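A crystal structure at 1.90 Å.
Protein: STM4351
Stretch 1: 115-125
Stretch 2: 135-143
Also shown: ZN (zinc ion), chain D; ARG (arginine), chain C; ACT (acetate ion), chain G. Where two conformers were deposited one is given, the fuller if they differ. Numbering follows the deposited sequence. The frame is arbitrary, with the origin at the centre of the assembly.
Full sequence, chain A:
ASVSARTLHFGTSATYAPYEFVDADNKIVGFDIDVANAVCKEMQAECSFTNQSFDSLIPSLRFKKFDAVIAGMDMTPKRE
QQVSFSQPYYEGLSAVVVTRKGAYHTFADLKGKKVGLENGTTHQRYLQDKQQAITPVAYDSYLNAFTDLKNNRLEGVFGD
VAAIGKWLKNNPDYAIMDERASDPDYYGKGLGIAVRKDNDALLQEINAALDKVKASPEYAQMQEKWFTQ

Stretch 1 (115-125) VGLENGTTHQR
Stretch 2 (135-143) TPVAYDSYL

Strands 115-118 and 135-139 run parallel, their N-to-C directions 38° apart and their axes 4.6 Å apart at closest approach. Val 115 pairs with Pro 136, Gly 116 with Val 137, Leu 117 with Ala 138 and Glu 118 with Tyr 139, at CA-CA distances of 5.1, 4.6, 5.4 and 4.8 Å. The hydrogen-bond ladder alternates in donor strand: Val 115 N to Thr 135 O (2.9 Å), Val 137 N to Val 115 O (2.9 Å), Leu 117 N to Val 137 O (3.0 Å), Tyr 139 N to Leu 117 O (2.9 Å) and, just past the first strand, Asn 119 N to Tyr 139 O (2.9 Å). CA-H...O contacts fill in between, the shortest from Glu 118 CA to Tyr 139 O (3.2 Å). Phi/psi is -84/147 at Gly 116, -161/172 at Leu 117 and -121/118 at Val 137. A type II turn over Glu 118-Thr 121 follows, with Gly 120 at 85/0, where a CB would jam against the preceding carbonyl. Helix 122-125 then begins at -54/-41.

Val 115 (chi1 t), Leu 117 (p, p), Pro 136 and Ala 138 share one sheet face, where Leu 117 CD2 lies 4.2 Å from Pro 136 CB. Val 137 (t) points to the other face. Gly 116 CA sits 3.8 Å from Tyr 139 CE1, at the edge of the tyrosine ring (chi1 m, chi2 89°); a CB on Gly 116 would point to the face of Val 137 and clash with CE1.

Tyr 142 (m, chi2 -74°) reaches back to the first stretch: its CE2 is 3.2 Å from Glu 118 CB, its OH is 3.3 Å from His 123 CD2, and Glu 118 N gives a weak hydrogen bond to its OH (3.4 Å). Glu 118 (t, t, chi3 46°) receives the bound arginine's NH1 at OE1 (2.8 Å), while a water links its OE2, weakly, to Asp 140 O.

Asn 119 (m, chi2 -47°) points toward the second stretch, and its ND2 donates to Asp 140 OD1 (2.8 Å); Asp 140 OD2 binds zinc at 1.9 Å. Gln 124 (t, t, chi3 61°) braces the turn, NE2 donating to Asn 119 OD1 (3.0 Å) and OE1 accepting from Gly 120 N (2.8 Å). Both helices are capped: Thr 121 OG1 (chi1 p) accepts from Gln 124 N (3.1 Å) and donates to Glu 118 O (2.8 Å), and Ser 141 OG (t) accepts from Leu 143 N (3.2 Å).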

# COMPACT_ATOMS: atom_id res chain seq x y z
N VAL A 115 -28.41 -7.31 -20.61
CA VAL A 115 -27.54 -7.01 -19.48
C VAL A 115 -26.98 -5.59 -19.61
O VAL A 115 -26.37 -5.23 -20.61
CB VAL A 115 -26.41 -8.06 -19.33
CG1 VAL A 115 -25.44 -7.66 -18.22
CG2 VAL A 115 -27.00 -9.42 -19.01
N GLY A 116 -27.22 -4.78 -18.57
CA GLY A 116 -26.78 -3.39 -18.56
C GLY A 116 -25.34 -3.27 -18.09
O GLY A 116 -24.87 -4.05 -17.26
N LEU A 117 -24.64 -2.28 -18.64
CA LEU A 117 -23.24 -2.01 -18.30
C LEU A 117 -22.92 -0.58 -18.71
O LEU A 117 -23.73 0.08 -19.36
CB LEU A 117 -22.30 -3.02 -18.97
CG LEU A 117 -22.63 -3.41 -20.42
CD1 LEU A 117 -22.21 -2.34 -21.43
CD2 LEU A 117 -22.00 -4.74 -20.78
N GLU A 118 -21.74 -0.09 -18.33
CA GLU A 118 -21.38 1.30 -18.61
C GLU A 118 -20.58 1.43 -19.90
O GLU A 118 -19.70 0.61 -20.17
CB GLU A 118 -20.55 1.85 -17.45
CG GLU A 118 -20.63 3.34 -17.21
CD GLU A 118 -20.10 3.70 -15.82
OE1 GLU A 118 -19.04 3.18 -15.48
OE2 GLU A 118 -20.76 4.45 -15.07
N ASN A 119 -20.89 2.46 -20.69
CA ASN A 119 -20.14 2.80 -21.90
C ASN A 119 -18.67 3.03 -21.56
O ASN A 119 -18.37 3.65 -20.55
CB ASN A 119 -20.69 4.08 -22.54
CG ASN A 119 -21.85 3.82 -23.46
OD1 ASN A 119 -21.79 2.92 -24.30
ND2 ASN A 119 -22.91 4.61 -23.33
N GLY A 120 -17.77 2.55 -22.42
CA GLY A 120 -16.34 2.83 -22.27
C GLY A 120 -15.56 1.91 -21.34
O GLY A 120 -14.33 2.06 -21.19
N THR A 121 -16.25 0.93 -20.75
CA THR A 121 -15.65 0.06 -19.73
C THR A 121 -15.06 -1.24 -20.27
O THR A 121 -15.37 -1.68 -21.38
CB THR A 121 -16.65 -0.29 -18.58
OG1 THR A 121 -17.75 -1.06 -19.10
CG2 THR A 121 -17.17 0.98 -17.94
N THR A 122 -14.22 -1.86 -19.44
CA THR A 122 -13.75 -3.24 -19.65
C THR A 122 -14.94 -4.17 -19.80
O THR A 122 -14.92 -5.08 -20.64
CB THR A 122 -12.94 -3.71 -18.42
OG1 THR A 122 -13.69 -3.40 -17.24
CG2 THR A 122 -11.61 -2.97 -18.35
N HIS A 123 -15.96 -3.95 -18.99
CA HIS A 123 -17.14 -4.81 -18.98
C HIS A 123 -17.86 -4.79 -20.30
O HIS A 123 -18.31 -5.83 -20.78
CB HIS A 123 -18.07 -4.40 -17.84
CG HIS A 123 -17.36 -4.19 -16.55
ND1 HIS A 123 -16.61 -5.19 -15.94
CD2 HIS A 123 -17.23 -3.09 -15.76
CE1 HIS A 123 -16.08 -4.72 -14.83
NE2 HIS A 123 -16.43 -3.45 -14.70
N GLN A 124 -17.97 -3.60 -20.90
CA GLN A 124 -18.61 -3.46 -22.19
C GLN A 124 -17.83 -4.25 -23.25
O GLN A 124 -18.43 -4.99 -24.03
CB GLN A 124 -18.71 -1.99 -22.59
CG GLN A 124 -19.23 -1.76 -24.01
CD GLN A 124 -19.42 -0.27 -24.30
OE1 GLN A 124 -18.47 0.52 -24.26
NE2 GLN A 124 -20.66 0.11 -24.62
N ARG A 125 -16.51 -4.10 -23.25
CA ARG A 125 -15.67 -4.77 -24.24
C ARG A 125 -15.73 -6.29 -24.07
O ARG A 125 -15.91 -7.02 -25.05
CB ARG A 125 -14.23 -4.26 -24.19
CG ARG A 125 -13.40 -4.67 -25.40
CD ARG A 125 -12.04 -3.95 -25.45
NE ARG A 125 -11.06 -4.48 -24.50
CZ ARG A 125 -10.22 -5.48 -24.76
NH1 ARG A 125 -10.24 -6.10 -25.94
NH2 ARG A 125 -9.35 -5.88 -23.83
N THR A 135 -27.39 -9.62 -25.03
CA THR A 135 -27.56 -8.26 -25.51
C THR A 135 -27.02 -7.28 -24.49
O THR A 135 -27.56 -7.17 -23.38
CB THR A 135 -29.03 -7.93 -25.83
OG1 THR A 135 -29.51 -8.79 -26.86
CG2 THR A 135 -29.17 -6.46 -26.29
N PRO A 136 -25.95 -6.55 -24.85
CA PRO A 136 -25.43 -5.55 -23.94
C PRO A 136 -26.21 -4.25 -24.10
O PRO A 136 -26.54 -3.84 -25.22
CB PRO A 136 -23.97 -5.39 -24.38
CG PRO A 136 -23.96 -5.79 -25.85
CD PRO A 136 -25.22 -6.57 -26.13
N VAL A 137 -26.55 -3.61 -22.98
CA VAL A 137 -27.28 -2.36 -23.03
C VAL A 137 -26.40 -1.35 -22.33
O VAL A 137 -26.09 -1.50 -21.15
CB VAL A 137 -28.67 -2.47 -22.34
CG1 VAL A 137 -29.46 -1.16 -22.48
CG2 VAL A 137 -29.46 -3.65 -22.91
N ALA A 138 -25.99 -0.32 -23.08
CA ALA A 138 -25.01 0.65 -22.62
C ALA A 138 -25.68 1.82 -21.91
O ALA A 138 -26.71 2.33 -22.38
CB ALA A 138 -24.19 1.16 -23.81
N TYR A 139 -25.08 2.23 -20.80
CA TYR A 139 -25.53 3.35 -19.98
C TYR A 139 -24.34 4.24 -19.68
O TYR A 139 -23.23 3.74 -19.54
CB TYR A 139 -26.08 2.82 -18.64
CG TYR A 139 -27.36 2.03 -18.78
CD1 TYR A 139 -27.33 0.65 -19.00
CD2 TYR A 139 -28.60 2.66 -18.69
CE1 TYR A 139 -28.50 -0.08 -19.15
CE2 TYR A 139 -29.79 1.93 -18.82
CZ TYR A 139 -29.73 0.56 -19.05
OH TYR A 139 -30.91 -0.13 -19.19
N ASP A 140 -24.56 5.55 -19.55
CA ASP A 140 -23.51 6.41 -19.00
C ASP A 140 -23.52 6.52 -17.47
O ASP A 140 -22.89 7.41 -16.89
CB ASP A 140 -23.51 7.80 -19.67
CG ASP A 140 -22.75 7.78 -20.98
OD1 ASP A 140 -22.48 6.67 -21.49
OD2 ASP A 140 -22.40 8.86 -21.51
N SER A 141 -24.26 5.64 -16.81
CA SER A 141 -24.27 5.61 -15.35
C SER A 141 -24.83 4.30 -14.84
O SER A 141 -25.97 3.95 -15.17
CB SER A 141 -25.11 6.77 -14.81
OG SER A 141 -25.26 6.67 -13.41
N TYR A 142 -24.03 3.58 -14.05
CA TYR A 142 -24.51 2.37 -13.38
C TYR A 142 -25.81 2.63 -12.61
O TYR A 142 -26.65 1.74 -12.50
CB TYR A 142 -23.40 1.69 -12.55
CG TYR A 142 -22.54 0.77 -13.40
CD1 TYR A 142 -23.02 -0.46 -13.82
CD2 TYR A 142 -21.25 1.15 -13.80
CE1 TYR A 142 -22.26 -1.31 -14.63
CE2 TYR A 142 -20.47 0.30 -14.60
CZ TYR A 142 -20.98 -0.93 -15.02
OH TYR A 142 -20.24 -1.77 -15.85
N LEU A 143 -26.03 3.86 -12.14
CA LEU A 143 -27.28 4.18 -11.42
C LEU A 143 -28.54 3.99 -12.29
O LEU A 143 -29.55 3.45 -11.83
CB LEU A 143 -27.26 5.61 -10.84
CG LEU A 143 -26.05 6.17 -10.06
CD1 LEU A 143 -26.44 7.44 -9.29
CD2 LEU A 143 -25.39 5.15 -9.13
ZN ZN D . -21.39 8.75 -23.06
N ARG C . -13.20 -0.95 -13.77
CA ARG C . -14.05 -0.79 -14.99
C ARG C . -13.21 -0.21 -16.12
O ARG C . -13.73 0.04 -17.21
CB ARG C . -15.27 0.12 -14.71
CG ARG C . -14.90 1.50 -14.12
CD ARG C . -16.11 2.42 -13.99
NE ARG C . -15.78 3.56 -13.13
CZ ARG C . -16.61 4.56 -12.84
NH1 ARG C . -17.85 4.61 -13.33
NH2 ARG C . -16.19 5.53 -12.05
OXT ARG C . -12.01 0.05 -15.96
C ACT G . -10.67 -1.36 -22.66
O ACT G . -9.88 -0.39 -22.72
OXT ACT G . -10.15 -2.50 -22.73
CH3 ACT G . -12.15 -1.16 -22.51
O HOH W 1 -20.32 7.17 -16.25
O HOH W 2 -19.67 5.92 -19.64
O HOH W 3 -25.92 4.64 -23.75